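Local coordinates for Atu0111 protein (Agrobacterium tumefaciens, PDB 2FSQ), which is of unknown function but probably shares the two-lobed alpha-beta fold of the 2H phosphoesterase-like proteins, at residues A[8-12]-A[195-199]; A[40-44]-A[111-115]; A[130-134]-A[146-152]. All coordinates share one frame; numbering follows the deposited sequence. Where two conformers were deposited one is given.

Contact 1: residues A[8-12]-A[195-199]; sequences VSKDL and LPRWQ. With ACY (acetic acid), chain C.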
# COMPACT_ATOMS: atom_id res chain seq x y z
N VAL A 8 -2.29 11.47 21.87
CA VAL A 8 -1.78 11.32 20.47
C VAL A 8 -0.62 10.33 20.46
O VAL A 8 0.39 10.55 21.14
CB VAL A 8 -1.30 12.68 19.91
CG1 VAL A 8 -0.77 12.52 18.49
CG2 VAL A 8 -2.41 13.70 19.96
N SER A 9 -0.77 9.26 19.69
CA SER A 9 0.26 8.22 19.62
C SER A 9 1.49 8.73 18.89
O SER A 9 1.42 9.69 18.12
CB SER A 9 -0.26 6.94 18.93
OG SER A 9 -0.53 7.16 17.55
N LYS A 10 2.63 8.09 19.15
CA LYS A 10 3.86 8.37 18.43
C LYS A 10 3.64 8.22 16.92
O LYS A 10 4.10 9.04 16.14
CB LYS A 10 5.00 7.44 18.89
CG LYS A 10 5.28 7.45 20.41
CD LYS A 10 6.38 8.43 20.78
CE LYS A 10 6.93 8.13 22.18
NZ LYS A 10 8.23 8.84 22.47
N ASP A 11 2.90 7.19 16.54
CA ASP A 11 2.61 6.90 15.13
C ASP A 11 1.82 8.02 14.40
O ASP A 11 2.17 8.40 13.28
CB ASP A 11 1.90 5.55 15.04
CG ASP A 11 1.42 5.23 13.64
OD1 ASP A 11 0.47 5.91 13.19
OD2 ASP A 11 1.99 4.32 13.00
N LEU A 12 0.77 8.55 15.04
CA LEU A 12 -0.03 9.63 14.44
C LEU A 12 0.70 10.98 14.37
O LEU A 12 0.50 11.75 13.43
CB LEU A 12 -1.36 9.80 15.20
CG LEU A 12 -2.27 10.97 14.82
CD1 LEU A 12 -2.76 10.86 13.40
CD2 LEU A 12 -3.44 11.06 15.76
N LEU A 195 -5.02 16.62 16.43
CA LEU A 195 -4.49 15.26 16.61
C LEU A 195 -5.18 14.44 17.69
O LEU A 195 -5.43 13.26 17.47
CB LEU A 195 -2.96 15.27 16.75
CG LEU A 195 -2.23 15.86 15.54
CD1 LEU A 195 -0.72 15.81 15.77
CD2 LEU A 195 -2.60 15.16 14.23
N PRO A 196 -5.46 15.03 18.88
CA PRO A 196 -6.17 14.20 19.86
C PRO A 196 -7.52 13.66 19.36
O PRO A 196 -7.88 12.51 19.64
CB PRO A 196 -6.35 15.15 21.06
CG PRO A 196 -5.17 16.11 20.94
CD PRO A 196 -5.08 16.35 19.44
N ARG A 197 -8.23 14.45 18.57
CA ARG A 197 -9.48 13.97 17.99
C ARG A 197 -9.24 12.81 17.00
O ARG A 197 -9.92 11.79 17.06
CB ARG A 197 -10.22 15.14 17.32
CG ARG A 197 -11.31 14.70 16.35
CD ARG A 197 -12.28 15.79 15.89
NE ARG A 197 -11.60 17.02 15.53
CZ ARG A 197 -11.08 17.27 14.33
NH1 ARG A 197 -11.15 16.35 13.36
NH2 ARG A 197 -10.45 18.42 14.10
N TRP A 198 -8.27 12.97 16.10
CA TRP A 198 -7.92 11.87 15.21
C TRP A 198 -7.52 10.63 16.00
O TRP A 198 -7.94 9.53 15.66
CB TRP A 198 -6.82 12.27 14.23
CG TRP A 198 -7.39 12.91 13.00
CD1 TRP A 198 -7.75 14.22 12.84
CD2 TRP A 198 -7.67 12.26 11.75
NE1 TRP A 198 -8.25 14.42 11.57
CE2 TRP A 198 -8.22 13.23 10.88
CE3 TRP A 198 -7.54 10.93 11.30
CZ2 TRP A 198 -8.59 12.93 9.56
CZ3 TRP A 198 -7.93 10.64 9.98
CH2 TRP A 198 -8.46 11.64 9.14
N GLN A 199 -6.71 10.79 17.04
CA GLN A 199 -6.31 9.61 17.81
C GLN A 199 -7.52 8.90 18.41
O GLN A 199 -7.60 7.66 18.40
CB GLN A 199 -5.32 9.93 18.91
CG GLN A 199 -4.75 8.65 19.53
CD GLN A 199 -4.00 7.80 18.52
OE1 GLN A 199 -4.35 6.62 18.25
NE2 GLN A 199 -2.98 8.39 17.94
C ACY C . -10.20 19.85 17.50
O ACY C . -11.14 19.03 17.65
OXT ACY C . -9.61 20.01 16.41
CH3 ACY C . -9.71 20.67 18.66
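The N-terminal arm lies against the first turn of helix 195-212, with Val8 and Leu12 supplying most of the apolar contact. The CG2 methyl of Val8 reaches Leu195 CB at 3.6 Å and the proline ring at Pro196 CG, 3.8 Å away. Branched and compact, valine can touch both neighbours without a long chain to order. Proline is well placed, because the first turn of a helix does not need its N-H as a donor. From the other end of the arm, Leu12 CD2 comes within 3.4 Å of the carbonyl oxygen Leu195 O, already engaged by Gln199 N, and Leu12 CD2 also touches Trp198 CB at 3.9 Å. The indole leads away from the arm, its NE1 hydrogen-bonded to Glu71 and its ring edge-to-face with Phe190.

Between Val8 and Leu12 the arm turns through an ST motif: Leu12 N donates to Ser9 OG over 3.1 Å. Ser9 holds its hydroxyl between its own N and carbonyl carbon (chi1 68°), where it can reach forward along the chain. The Gln199 side chain, its CG anti to the backbone N (chi1 -171°) and the chain bent at chi2, slides past Leu12 in the opposite direction, with Gln199 CB 3.8 Å from Leu12 CD2.

Directed away from the arm, Arg197 grips an acetic acid molecule, probably from the crystallisation liquor, whose carbon lies in plane at the edge of the guanidinium: Arg197 NE donates to ACY O at 3.0 Å and Arg197 NH2 to ACY OXT at 2.9 Å, while NH1 makes a salt bridge with Glu71.

Contact 2: residues A[40-44]-A[111-115]; sequences EPGNT and IDAVT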
# COMPACT_ATOMS: atom_id res chain seq x y z
N GLU A 40 1.98 8.34 -13.08
CA GLU A 40 3.18 7.83 -12.40
C GLU A 40 3.24 6.31 -12.62
O GLU A 40 3.01 5.52 -11.69
CB GLU A 40 3.11 8.18 -10.90
CG GLU A 40 4.44 8.00 -10.18
CD GLU A 40 4.34 8.18 -8.66
OE1 GLU A 40 5.39 8.13 -7.98
OE2 GLU A 40 3.22 8.35 -8.14
N PRO A 41 3.48 5.88 -13.88
CA PRO A 41 3.27 4.46 -14.20
C PRO A 41 4.31 3.52 -13.61
O PRO A 41 5.46 3.88 -13.45
CB PRO A 41 3.34 4.40 -15.73
CG PRO A 41 3.29 5.82 -16.19
CD PRO A 41 3.80 6.68 -15.08
N GLY A 42 3.87 2.30 -13.34
CA GLY A 42 4.76 1.30 -12.79
C GLY A 42 4.11 -0.07 -12.81
O GLY A 42 3.07 -0.28 -13.46
N ASN A 43 4.72 -0.99 -12.07
CA ASN A 43 4.16 -2.30 -11.88
C ASN A 43 4.44 -2.76 -10.45
O ASN A 43 5.19 -2.10 -9.72
CB ASN A 43 4.65 -3.28 -12.95
CG ASN A 43 6.16 -3.37 -13.04
OD1 ASN A 43 6.85 -3.51 -12.03
ND2 ASN A 43 6.69 -3.34 -14.26
N THR A 44 3.79 -3.84 -10.02
CA THR A 44 3.78 -4.19 -8.60
C THR A 44 3.11 -5.53 -8.40
O THR A 44 2.38 -5.98 -9.28
CB THR A 44 3.04 -3.10 -7.79
OG1 THR A 44 3.10 -3.39 -6.39
CG2 THR A 44 1.59 -2.98 -8.20
N ILE A 111 8.67 1.68 -18.95
CA ILE A 111 7.94 0.88 -17.97
C ILE A 111 7.28 -0.36 -18.60
O ILE A 111 7.39 -1.45 -18.06
CB ILE A 111 6.91 1.75 -17.17
CG1 ILE A 111 7.62 2.87 -16.39
CG2 ILE A 111 6.08 0.88 -16.21
CD1 ILE A 111 8.62 2.39 -15.34
N ASP A 112 6.67 -0.21 -19.78
CA ASP A 112 6.02 -1.37 -20.41
C ASP A 112 6.98 -2.51 -20.76
O ASP A 112 6.60 -3.69 -20.69
CB ASP A 112 5.24 -0.96 -21.66
CG ASP A 112 3.91 -0.31 -21.34
OD1 ASP A 112 3.49 -0.28 -20.14
OD2 ASP A 112 3.25 0.15 -22.30
N ALA A 113 8.22 -2.18 -21.15
CA ALA A 113 9.23 -3.21 -21.40
C ALA A 113 9.68 -3.91 -20.12
O ALA A 113 9.97 -5.09 -20.12
CB ALA A 113 10.43 -2.64 -22.20
N VAL A 114 9.72 -3.18 -19.00
CA VAL A 114 10.03 -3.84 -17.74
C VAL A 114 8.90 -4.82 -17.36
O VAL A 114 9.15 -5.94 -16.91
CB VAL A 114 10.28 -2.83 -16.59
CG1 VAL A 114 10.72 -3.58 -15.35
CG2 VAL A 114 11.34 -1.78 -16.98
N THR A 115 7.66 -4.38 -17.56
CA THR A 115 6.48 -5.22 -17.32
C THR A 115 6.57 -6.53 -18.14
O THR A 115 6.34 -7.61 -17.59
CB THR A 115 5.19 -4.44 -17.59
OG1 THR A 115 5.12 -3.32 -16.68
CG2 THR A 115 3.96 -5.33 -17.40
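Asn43 and Ile111 bury the most surface here, with Pro41 next, and together they join the start of strand 42-48 to the first turn of helix 111-121. The segment axes approach to 8.3 Å and run nearly the same way, 26° apart, as the helix packs on one face of a four-stranded antiparallel sheet.

Ile111 is the apolar half of the contact. Its CG2 branch, anti to the backbone N, comes down on the backbone at Gly42, with Ile111 CG2 and Gly42 CA 3.7 Å apart. The other branch lies beside the proline carbonyl, Ile111 CG1 being 3.8 Å from Pro41 O. The ring of Pro41 gives a looser flank, its CB 4.5 Å from Ile111 CG2. A beta-branched residue suits this site because its two branches straddle the Pro41-Gly42 peptide and the CA that follows it.

One turn along the helix from Ile111, Thr115 meets Asn43 of the strand in the polar half. The amide of Asn43 swings into the position between N and carbonyl carbon (chi1 55°), from where Asn43 ND2 donates to Thr115 OG1 over 2.9 Å. The bond is nearly straight, 169° at the hydrogen, and the hydroxyl lies in the amide plane. Thr115 also touches Phe223 of strand 222-226.

Asn43 OD1 accepts from Val91 N of the neighbouring strand 84-92. With its oxygen tied to the sheet and its nitrogen to the helix, the buried amide can hardly turn over, and it pins the helix to the strand by a directional bond that the hydrophobic contact of Ile111 alone would not provide.

Contact 3: residues A[130-134]-A[146-152]; sequences AFNMR and KGATAED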
# COMPACT_ATOMS: atom_id res chain seq x y z
N ALA A 130 -0.75 -20.26 1.00
CA ALA A 130 -1.58 -19.10 1.29
C ALA A 130 -1.26 -18.56 2.67
O ALA A 130 -0.78 -19.27 3.56
CB ALA A 130 -3.05 -19.48 1.22
N PHE A 131 -1.52 -17.27 2.84
CA PHE A 131 -1.34 -16.59 4.11
C PHE A 131 -2.58 -15.76 4.44
O PHE A 131 -3.32 -15.36 3.54
CB PHE A 131 -0.09 -15.70 4.08
CG PHE A 131 -0.05 -14.72 2.93
CD1 PHE A 131 -0.67 -13.47 3.02
CD2 PHE A 131 0.62 -15.05 1.75
CE1 PHE A 131 -0.61 -12.56 1.93
CE2 PHE A 131 0.68 -14.16 0.68
CZ PHE A 131 0.06 -12.91 0.77
N ASN A 132 -2.77 -15.53 5.73
CA ASN A 132 -3.83 -14.69 6.24
C ASN A 132 -3.22 -13.51 6.97
O ASN A 132 -2.22 -13.68 7.67
CB ASN A 132 -4.66 -15.49 7.24
CG ASN A 132 -5.34 -16.67 6.62
OD1 ASN A 132 -6.09 -16.52 5.66
ND2 ASN A 132 -5.08 -17.86 7.16
N MSE A 133 -3.79 -12.32 6.77
CA MSE A 133 -3.30 -11.09 7.39
C MSE A 133 -4.39 -10.50 8.27
O MSE A 133 -5.59 -10.75 8.04
CB MSE A 133 -2.89 -10.06 6.32
CG MSE A 133 -1.95 -10.59 5.24
SE MSE A 133 -0.17 -11.03 5.91
CE MSE A 133 0.54 -9.26 6.29
N ARG A 134 -3.99 -9.71 9.26
CA ARG A 134 -4.93 -9.01 10.15
C ARG A 134 -4.47 -7.58 10.32
O ARG A 134 -3.27 -7.27 10.18
CB ARG A 134 -5.07 -9.68 11.53
CG ARG A 134 -3.80 -9.74 12.30
CD ARG A 134 -4.10 -10.49 13.58
NE ARG A 134 -2.90 -10.86 14.31
CZ ARG A 134 -2.45 -10.20 15.36
NH1 ARG A 134 -3.10 -9.12 15.78
NH2 ARG A 134 -1.36 -10.61 15.98
N LYS A 146 -0.20 -7.19 9.86
CA LYS A 146 0.77 -8.26 9.97
C LYS A 146 0.04 -9.58 9.72
O LYS A 146 -1.18 -9.62 9.54
CB LYS A 146 1.45 -8.27 11.36
CG LYS A 146 2.49 -7.17 11.59
CD LYS A 146 3.18 -7.34 12.93
CE LYS A 146 4.26 -8.42 12.89
NZ LYS A 146 5.32 -8.19 11.88
N GLY A 147 0.79 -10.65 9.74
CA GLY A 147 0.24 -12.01 9.62
C GLY A 147 -0.80 -12.24 10.72
O GLY A 147 -0.67 -11.75 11.85
N ALA A 148 -1.87 -12.95 10.38
CA ALA A 148 -2.91 -13.25 11.36
C ALA A 148 -2.28 -14.02 12.52
O ALA A 148 -2.62 -13.79 13.69
CB ALA A 148 -4.01 -14.07 10.71
N THR A 149 -1.35 -14.90 12.18
CA THR A 149 -0.55 -15.66 13.14
C THR A 149 0.94 -15.47 12.82
O THR A 149 1.31 -15.03 11.71
CB THR A 149 -0.86 -17.17 13.09
OG1 THR A 149 -0.40 -17.68 11.83
CG2 THR A 149 -2.37 -17.44 13.26
N ALA A 150 1.81 -15.80 13.77
CA ALA A 150 3.24 -15.69 13.54
C ALA A 150 3.70 -16.52 12.34
O ALA A 150 4.59 -16.12 11.60
CB ALA A 150 4.04 -16.04 14.80
N GLU A 151 3.07 -17.67 12.13
CA GLU A 151 3.38 -18.47 10.95
C GLU A 151 3.06 -17.72 9.64
O GLU A 151 3.77 -17.88 8.65
CB GLU A 151 2.62 -19.80 11.01
CG GLU A 151 3.09 -20.78 9.96
CD GLU A 151 2.13 -21.93 9.71
OE1 GLU A 151 0.92 -21.80 10.02
OE2 GLU A 151 2.58 -22.96 9.15
N ASP A 152 1.96 -16.96 9.61
CA ASP A 152 1.64 -16.15 8.42
C ASP A 152 2.74 -15.16 8.08
O ASP A 152 3.03 -14.95 6.91
CB ASP A 152 0.31 -15.42 8.58
CG ASP A 152 -0.87 -16.36 8.60
OD1 ASP A 152 -1.10 -16.98 7.56
OD2 ASP A 152 -1.52 -16.48 9.66
O HOH W 1 -1.62 -19.53 6.51
O HOH W 2 -3.70 -18.14 9.68
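Asp152, in the first turn of helix 150-167, reaches back to Asn132 just ahead of strand 133-139. Asp152 CB lies 3.2 Å from Asn132 O and Asp152 CG 3.1 Å from the same oxygen; chi1 of -68° places CG beside the residue's own backbone N. Asp152 OD1 accepts from Asn132 N over 2.9 Å, the donor above the carboxylate plane. A water bound to OD1 also donates to Ala130 O. At the tip, OD2 turns to its own segment: Thr149 N donates to the anti lone pair of Asp152 OD2 over 3.0 Å, and Thr149 OG1 donates to Asp152 OD2 at 2.7 Å. A second water joins OD2 to Asn132 ND2. So many donors would probably favour the ionised carboxylate, which a short aspartate can hold close to the helix start.

Arg134 and Lys146 form a hydrogen-bonded antiparallel strand pair. Just beyond the strand ends Ala148 N donates to Asn132 O over 2.8 Å, and the side chain of Arg134 adds a bond from NE to Ala148 O at 3.0 Å. Thr149 OG1 accepts a weak bond from Asp152 N, completing a capping box where the hairpin of strands 133-139 and 142-147 gives way to a helix.

How the contacts relate
Contact 1 closes a loop that holds the other two, which follow one another along the chain: contact 2 ends before contact 3 begins. Their centres lie about 36 Å (1 and 2), about 27 Å (1 and 3) and about 29 Å (2 and 3) apart, and none touches another. Contacts 1 and 2 stand on opposite sides of the chain's centre. Contact 2 fastens helix 111-121 to the four-stranded sheet, contact 3 joins helix 150-167 to the three-stranded one, and contact 1 ties the start of the ordered chain to helix 195-212. Strands 84-92 and 179-182, one in each sheet, carry His-x-Thr sequences like those of 2H phosphoesterases, consistent with a site between two lobes.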